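Local coordinates for PHOX (Pseudomonas fluorescens, PDB 4A9V), which is an alkaline phosphatase that hydrolyses phosphate monoesters, its phosphotransfer chemistry catalysed by a complex iron-calcium cofactor in a beta-propeller, at residues A[31-45]-A[130-142]. Numbering follows the deposited sequence. Where two conformers were deposited one is given.
Sequences KSSVLISWGQPLHKN and QWQFVQGSRYNRR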
# COMPACT_ATOMS: atom_id res chain seq x y z
N LYS A 31 13.81 -21.20 3.49
CA LYS A 31 14.99 -20.36 3.44
C LYS A 31 14.67 -19.03 2.79
O LYS A 31 13.62 -18.87 2.16
CB LYS A 31 16.13 -21.06 2.70
CG LYS A 31 15.79 -21.50 1.29
CD LYS A 31 16.92 -22.33 0.69
CE LYS A 31 16.48 -23.02 -0.59
NZ LYS A 31 16.13 -22.05 -1.67
N SER A 32 15.54 -18.06 3.03
CA SER A 32 15.37 -16.72 2.49
C SER A 32 16.67 -16.22 1.89
O SER A 32 17.76 -16.63 2.30
CB SER A 32 14.89 -15.75 3.57
OG SER A 32 15.88 -15.55 4.57
N SER A 33 16.52 -15.39 0.87
CA SER A 33 17.64 -14.75 0.19
C SER A 33 17.24 -13.31 -0.12
O SER A 33 16.09 -13.05 -0.42
CB SER A 33 17.95 -15.50 -1.12
OG SER A 33 19.19 -15.10 -1.66
N VAL A 34 18.21 -12.40 -0.14
CA VAL A 34 17.95 -11.04 -0.58
C VAL A 34 17.88 -10.99 -2.10
O VAL A 34 18.83 -11.37 -2.78
CB VAL A 34 19.05 -10.08 -0.11
CG1 VAL A 34 18.84 -8.70 -0.71
CG2 VAL A 34 19.08 -10.00 1.41
N LEU A 35 16.75 -10.53 -2.62
CA LEU A 35 16.62 -10.31 -4.06
C LEU A 35 17.30 -9.00 -4.47
O LEU A 35 18.09 -8.97 -5.42
CB LEU A 35 15.15 -10.30 -4.47
CG LEU A 35 14.89 -10.13 -5.97
CD1 LEU A 35 15.25 -11.39 -6.74
CD2 LEU A 35 13.45 -9.72 -6.24
N ILE A 36 16.97 -7.93 -3.76
CA ILE A 36 17.49 -6.60 -4.08
C ILE A 36 17.28 -5.71 -2.87
O ILE A 36 16.37 -5.95 -2.07
CB ILE A 36 16.80 -6.00 -5.34
CG1 ILE A 36 17.48 -4.71 -5.80
CG2 ILE A 36 15.30 -5.81 -5.13
CD1 ILE A 36 17.20 -4.38 -7.25
N SER A 37 18.17 -4.74 -2.69
CA SER A 37 18.10 -3.80 -1.57
C SER A 37 18.14 -2.36 -2.08
O SER A 37 18.73 -2.06 -3.13
CB SER A 37 19.28 -4.00 -0.61
OG SER A 37 19.29 -5.30 -0.05
N TRP A 38 17.63 -1.45 -1.26
CA TRP A 38 17.81 -0.02 -1.44
C TRP A 38 19.22 0.29 -1.86
O TRP A 38 20.18 -0.14 -1.22
CB TRP A 38 17.47 0.71 -0.15
CG TRP A 38 17.94 2.13 -0.13
CD1 TRP A 38 17.74 3.11 -1.10
CD2 TRP A 38 18.79 2.74 0.87
NE1 TRP A 38 18.39 4.26 -0.75
CE2 TRP A 38 19.04 4.10 0.42
CE3 TRP A 38 19.31 2.32 2.08
CZ2 TRP A 38 19.83 4.97 1.16
CZ3 TRP A 38 20.11 3.19 2.80
CH2 TRP A 38 20.37 4.49 2.35
N GLY A 39 19.36 1.04 -2.96
CA GLY A 39 20.66 1.52 -3.40
C GLY A 39 21.30 0.72 -4.51
O GLY A 39 22.29 1.16 -5.09
N GLN A 40 20.74 -0.45 -4.85
CA GLN A 40 21.29 -1.28 -5.91
C GLN A 40 21.22 -0.55 -7.25
O GLN A 40 20.13 -0.21 -7.70
CB GLN A 40 20.48 -2.57 -6.01
CG GLN A 40 20.84 -3.46 -7.17
CD GLN A 40 22.26 -3.97 -7.09
OE1 GLN A 40 22.69 -4.48 -6.05
NE2 GLN A 40 23.00 -3.84 -8.19
N PRO A 41 22.36 -0.38 -7.94
CA PRO A 41 22.25 0.18 -9.29
C PRO A 41 21.46 -0.73 -10.22
O PRO A 41 21.64 -1.95 -10.20
CB PRO A 41 23.71 0.33 -9.74
CG PRO A 41 24.48 -0.59 -8.86
CD PRO A 41 23.77 -0.58 -7.55
N LEU A 42 20.62 -0.13 -11.06
CA LEU A 42 19.77 -0.91 -11.94
C LEU A 42 20.40 -1.17 -13.30
O LEU A 42 20.02 -2.13 -13.97
CB LEU A 42 18.43 -0.22 -12.14
CG LEU A 42 17.60 0.01 -10.88
CD1 LEU A 42 16.20 0.46 -11.29
CD2 LEU A 42 17.52 -1.23 -10.00
N HIS A 43 21.29 -0.29 -13.75
CA HIS A 43 21.76 -0.30 -15.14
C HIS A 43 23.19 -0.73 -15.24
O HIS A 43 23.93 -0.77 -14.26
CB HIS A 43 21.56 1.07 -15.77
CG HIS A 43 20.15 1.58 -15.65
ND1 HIS A 43 19.09 0.86 -16.06
CD2 HIS A 43 19.65 2.74 -15.09
CE1 HIS A 43 17.96 1.55 -15.80
NE2 HIS A 43 18.31 2.72 -15.25
N LYS A 44 23.56 -1.16 -16.44
CA LYS A 44 24.93 -1.61 -16.66
C LYS A 44 25.91 -0.51 -16.26
O LYS A 44 25.77 0.65 -16.65
CB LYS A 44 25.14 -2.02 -18.12
CG LYS A 44 26.51 -2.61 -18.39
CD LYS A 44 26.58 -3.19 -19.79
CE LYS A 44 28.01 -3.26 -20.29
NZ LYS A 44 28.09 -3.88 -21.64
N ASN A 45 26.93 -0.91 -15.52
CA ASN A 45 27.97 -0.00 -15.04
C ASN A 45 27.44 1.11 -14.15
O ASN A 45 28.11 2.11 -13.94
CB ASN A 45 28.73 0.62 -16.22
CG ASN A 45 29.54 -0.41 -16.99
OD1 ASN A 45 30.00 -1.40 -16.42
ND2 ASN A 45 29.59 -0.25 -18.31
N GLN A 130 16.33 -20.63 -8.83
CA GLN A 130 16.24 -19.46 -7.96
C GLN A 130 16.09 -18.18 -8.78
O GLN A 130 16.86 -17.94 -9.71
CB GLN A 130 17.49 -19.34 -7.08
CG GLN A 130 17.85 -20.62 -6.34
CD GLN A 130 17.45 -20.58 -4.88
OE1 GLN A 130 16.27 -20.67 -4.55
NE2 GLN A 130 18.42 -20.38 -4.00
N TRP A 131 15.17 -17.32 -8.38
CA TRP A 131 14.99 -16.04 -9.03
C TRP A 131 16.02 -15.05 -8.57
O TRP A 131 16.24 -14.90 -7.36
CB TRP A 131 13.59 -15.52 -8.72
CG TRP A 131 12.50 -16.32 -9.36
CD1 TRP A 131 11.77 -17.37 -8.81
CD2 TRP A 131 12.04 -16.20 -10.74
NE1 TRP A 131 10.90 -17.89 -9.74
CE2 TRP A 131 11.02 -17.22 -10.92
CE3 TRP A 131 12.38 -15.38 -11.81
CZ2 TRP A 131 10.34 -17.36 -12.11
CZ3 TRP A 131 11.69 -15.53 -13.01
CH2 TRP A 131 10.70 -16.51 -13.16
N GLN A 132 16.60 -14.31 -9.51
CA GLN A 132 17.60 -13.29 -9.19
C GLN A 132 17.38 -12.05 -10.05
O GLN A 132 16.95 -12.13 -11.21
CB GLN A 132 19.02 -13.83 -9.41
CG GLN A 132 19.36 -15.07 -8.61
CD GLN A 132 20.74 -15.62 -8.94
OE1 GLN A 132 20.97 -16.09 -10.05
NE2 GLN A 132 21.70 -15.34 -8.07
N PHE A 133 17.76 -10.91 -9.50
CA PHE A 133 17.74 -9.64 -10.20
C PHE A 133 18.70 -9.67 -11.39
O PHE A 133 19.83 -10.14 -11.27
CB PHE A 133 18.13 -8.54 -9.21
CG PHE A 133 18.36 -7.20 -9.85
CD1 PHE A 133 17.38 -6.61 -10.63
CD2 PHE A 133 19.55 -6.53 -9.66
CE1 PHE A 133 17.59 -5.36 -11.20
CE2 PHE A 133 19.76 -5.28 -10.23
CZ PHE A 133 18.79 -4.72 -11.03
N VAL A 134 18.25 -9.10 -12.51
CA VAL A 134 19.07 -8.93 -13.71
C VAL A 134 19.43 -7.45 -13.89
O VAL A 134 18.66 -6.67 -14.46
CB VAL A 134 18.33 -9.43 -14.96
CG1 VAL A 134 19.20 -9.30 -16.20
CG2 VAL A 134 17.90 -10.87 -14.78
N GLN A 135 20.60 -7.07 -13.39
CA GLN A 135 21.10 -5.72 -13.62
C GLN A 135 21.35 -5.53 -15.11
O GLN A 135 21.75 -6.47 -15.80
CB GLN A 135 22.39 -5.49 -12.82
CG GLN A 135 22.81 -4.03 -12.79
CD GLN A 135 24.03 -3.77 -11.93
OE1 GLN A 135 24.35 -4.55 -11.03
NE2 GLN A 135 24.69 -2.66 -12.18
N GLY A 136 21.03 -4.35 -15.63
CA GLY A 136 21.28 -4.05 -17.04
C GLY A 136 20.18 -4.47 -18.00
O GLY A 136 20.30 -4.25 -19.20
N SER A 137 19.09 -5.04 -17.49
CA SER A 137 17.94 -5.33 -18.34
C SER A 137 17.40 -4.05 -18.95
O SER A 137 17.26 -3.03 -18.26
CB SER A 137 16.84 -6.00 -17.53
OG SER A 137 15.64 -6.07 -18.28
N ARG A 138 16.91 -4.14 -20.18
CA ARG A 138 16.29 -3.00 -20.84
C ARG A 138 14.98 -2.58 -20.18
O ARG A 138 14.51 -1.46 -20.37
CB ARG A 138 16.07 -3.29 -22.32
CG ARG A 138 14.87 -4.18 -22.61
CD ARG A 138 14.54 -4.23 -24.10
NE ARG A 138 14.03 -2.96 -24.60
CZ ARG A 138 12.74 -2.68 -24.78
NH1 ARG A 138 11.84 -3.66 -24.71
NH2 ARG A 138 12.37 -1.49 -25.22
N TYR A 139 14.41 -3.46 -19.35
CA TYR A 139 13.16 -3.16 -18.66
C TYR A 139 13.37 -2.43 -17.33
O TYR A 139 12.43 -1.92 -16.74
CB TYR A 139 12.36 -4.44 -18.45
CG TYR A 139 11.87 -5.05 -19.74
CD1 TYR A 139 10.78 -4.51 -20.40
CD2 TYR A 139 12.59 -6.05 -20.38
CE1 TYR A 139 10.37 -5.01 -21.62
CE2 TYR A 139 12.21 -6.52 -21.62
CZ TYR A 139 11.09 -6.01 -22.23
OH TYR A 139 10.70 -6.47 -23.47
N ASN A 140 14.59 -2.47 -16.80
CA ASN A 140 14.83 -1.86 -15.49
C ASN A 140 14.59 -0.36 -15.58
O ASN A 140 15.07 0.29 -16.51
CB ASN A 140 16.25 -2.13 -15.01
CG ASN A 140 16.50 -3.59 -14.68
OD1 ASN A 140 15.57 -4.41 -14.63
ND2 ASN A 140 17.75 -3.90 -14.38
N ARG A 141 13.96 0.21 -14.56
CA ARG A 141 13.57 1.60 -14.63
C ARG A 141 13.30 2.14 -13.25
O ARG A 141 12.66 1.48 -12.44
CB ARG A 141 12.31 1.71 -15.49
CG ARG A 141 11.87 3.13 -15.76
CD ARG A 141 10.58 3.15 -16.54
NE ARG A 141 10.22 4.52 -16.84
CZ ARG A 141 9.20 4.88 -17.60
NH1 ARG A 141 8.30 3.98 -17.99
NH2 ARG A 141 9.04 6.16 -17.90
N ARG A 142 13.70 3.38 -13.02
CA ARG A 142 13.18 4.18 -11.91
C ARG A 142 12.14 5.18 -12.40
O ARG A 142 12.40 5.95 -13.32
CB ARG A 142 14.29 4.92 -11.17
CG ARG A 142 15.18 4.05 -10.30
CD ARG A 142 14.41 3.21 -9.28
NE ARG A 142 13.36 3.95 -8.59
CZ ARG A 142 13.58 4.97 -7.77
NH1 ARG A 142 14.81 5.24 -7.34
NH2 ARG A 142 12.58 5.74 -7.37
O HOH W 1 18.99 -11.13 -6.90
O HOH W 2 25.83 -4.51 -8.67
O HOH W 3 15.91 4.50 -14.95
O HOH W 4 19.32 -1.33 -17.66
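Phe-133 and Ile-36 meet where the outermost strands of two four-stranded antiparallel sheets of the beta-propeller run side by side. The axes of the strand pieces 31-37 and 130-133 come within 6.4 Å of each other, and a water accepts a hydrogen bond from Phe-133 N and donates one to Leu-35 O, bridging the two strands. Packing is tight round Phe-133: CD1 of Ile-36 stands over the ring centre, 3.8 Å from the centroid in a CH-pi contact, while the backbone N of Gln-135 covers the opposite face. With its CG anti to the backbone N (chi1 171°), the ring reaches across to Gln-40 CG and, at CZ, to CD2 of Leu-42, 3.9 Å away. Beyond it, the extended chain of Gln-135 passes alongside the Pro-41 carbonyl and donates from NE2 to His-43 O at 2.9 Å, a nearly straight bond (174°) that enters from above the carbonyl plane. An alanine in place of Gln-135 would probably leave His-43 O without this donor and open a gap beside Pro-41. The outer margins are looser: Lys-31 NZ, hydrogen-bonded to Thr-577, lies 3.2 Å from Gln-130 OE1, and waters link the His-43 ring to Ser-137 O and Arg-142 N. In the turn 134-137, Gly-136 has backbone angles that would press a side chain against the preceding carbonyl. Two donors grip Leu-42 O: Gly-136 N at 3.0 Å and, on a lone pair in the carbonyl plane, Asn-140 ND2 at 2.9 Å, whose other bond runs to Val-134 O.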